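Local coordinates for protein alpha-glucosidase (Bacteroides thetaiotaomicron, PDB 5XFM) that hydrolyses beta-L-arabinopyranosides and alpha-galactosides as a bifunctional, calcium-containing glycoside hydrolase of family 97, at residues A29-V32 / P38-S41. The protein carries 1 engineered substitution. Numbering follows the deposited sequence.
Sequences AVFV and PCYS
Phe31 and Cys39 face each other as a hydrogen-bonded pair in an antiparallel beta hairpin, strands 26-31 and 39-44, within the N-terminal beta-sandwich region of this family 97 enzyme. Phe31 N donates to Cys39 O (2.8 Å), and Cys39 N returns a bond to Phe31 O. Ala29 and Ser41 form the next such pair: Ala29 N donates to Ser41 O, and Ser41 N donates to Ala29 O. Between these pairs, Val30 and Tyr40 bring their CA atoms to 4.5 Å, and Tyr40 CA sends a CA-H...O contact to Ala29 O (3.1 Å).

Ala29, Phe31, Cys39 and Ser41 share one face of the sheet. With CG anti to its own carbonyl carbon (chi1 -53°), the Phe31 ring runs back along the hairpin toward Ser41. There Ser41 OG lies in plane at the ring edge, 3.4 Å from Phe31 CE1. Cys39 SG packs against Phe31 CB (3.5 Å) and meets the ring obliquely, 5.0 Å from its centroid. Lys52 of the neighbouring strand 47-59 makes a cation-pi contact with the same ring.

Backbone bonds from Val30 to Val17 and from Tyr40 to Ser53 tie the hairpin into the wider sheet. On the other face, which Val30 and Tyr40 occupy, Val30 packs on Leu99 of strand 91-104, while the Tyr40 ring leads away from strand 26-31 to meet Phe124 and its hydroxyl, Tyr40 OH, is hydrogen-bonded to Gly145 O.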
loop_
_atom_site.group_PDB
_atom_site.type_symbol
_atom_site.label_atom_id
_atom_site.label_comp_id
_atom_site.label_asym_id
_atom_site.label_seq_id
_atom_site.Cartn_x
_atom_site.Cartn_y
_atom_site.Cartn_z
ATOM N N ALA A 29 21.527 15.226 -8.877
ATOM C CA ALA A 29 22.156 16.103 -9.857
ATOM C C ALA A 29 21.376 16.116 -11.163
ATOM O O ALA A 29 20.857 15.089 -11.592
ATOM C CB ALA A 29 23.587 15.680 -10.099
ATOM N N VAL A 30 21.318 17.279 -11.802
ATOM C CA VAL A 30 20.534 17.426 -13.020
ATOM C C VAL A 30 21.402 17.720 -14.239
ATOM O O VAL A 30 22.280 18.583 -14.203
ATOM C CB VAL A 30 19.473 18.549 -12.862
ATOM C CG1 VAL A 30 18.621 18.670 -14.109
ATOM C CG2 VAL A 30 18.592 18.276 -11.658
ATOM N N PHE A 31 21.146 16.979 -15.313
ATOM C CA PHE A 31 21.895 17.096 -16.553
ATOM C C PHE A 31 20.949 17.392 -17.707
ATOM O O PHE A 31 20.287 16.490 -18.220
ATOM C CB PHE A 31 22.674 15.810 -16.861
ATOM C CG PHE A 31 23.560 15.333 -15.741
ATOM C CD1 PHE A 31 23.048 14.576 -14.699
ATOM C CD2 PHE A 31 24.922 15.605 -15.760
ATOM C CE1 PHE A 31 23.876 14.123 -13.679
ATOM C CE2 PHE A 31 25.756 15.156 -14.746
ATOM C CZ PHE A 31 25.232 14.414 -13.705
ATOM N N VAL A 32 20.908 18.649 -18.133
ATOM C CA VAL A 32 20.035 19.060 -19.228
ATOM C C VAL A 32 20.795 19.717 -20.371
ATOM O O VAL A 32 20.648 19.332 -21.529
ATOM C CB VAL A 32 18.947 20.036 -18.731
ATOM C CG1 VAL A 32 18.065 20.503 -19.887
ATOM C CG2 VAL A 32 18.128 19.384 -17.632
ATOM N N PRO A 38 17.635 14.693 -21.529
ATOM C CA PRO A 38 17.688 15.239 -20.174
ATOM C C PRO A 38 17.664 14.125 -19.137
ATOM O O PRO A 38 16.927 13.152 -19.297
ATOM C CB PRO A 38 16.422 16.100 -20.090
ATOM C CG PRO A 38 15.505 15.521 -21.107
ATOM C CD PRO A 38 16.407 15.101 -22.233
ATOM N N CYS A 39 18.464 14.259 -18.089
ATOM C CA CYS A 39 18.551 13.199 -17.105
ATOM C C CYS A 39 18.914 13.716 -15.720
ATOM O O CYS A 39 19.247 14.881 -15.551
ATOM C CB CYS A 39 19.566 12.146 -17.565
ATOM S SG CYS A 39 21.191 12.813 -17.995
ATOM N N TYR A 40 18.807 12.839 -14.729
ATOM C CA TYR A 40 19.202 13.144 -13.362
ATOM C C TYR A 40 19.976 11.955 -12.813
ATOM O O TYR A 40 19.947 10.877 -13.397
ATOM C CB TYR A 40 17.980 13.448 -12.491
ATOM C CG TYR A 40 17.126 12.235 -12.207
ATOM C CD1 TYR A 40 16.253 11.744 -13.167
ATOM C CD2 TYR A 40 17.182 11.587 -10.978
ATOM C CE1 TYR A 40 15.467 10.638 -12.923
ATOM C CE2 TYR A 40 16.397 10.479 -10.724
ATOM C CZ TYR A 40 15.544 10.010 -11.701
ATOM O OH TYR A 40 14.762 8.908 -11.464
ATOM N N SER A 41 20.695 12.156 -11.716
ATOM C CA SER A 41 21.349 11.041 -11.034
ATOM C C SER A 41 21.257 11.234 -9.526
ATOM O O SER A 41 21.091 12.354 -9.045
ATOM C CB SER A 41 22.810 10.903 -11.463
ATOM O OG SER A 41 23.579 11.989 -10.986
#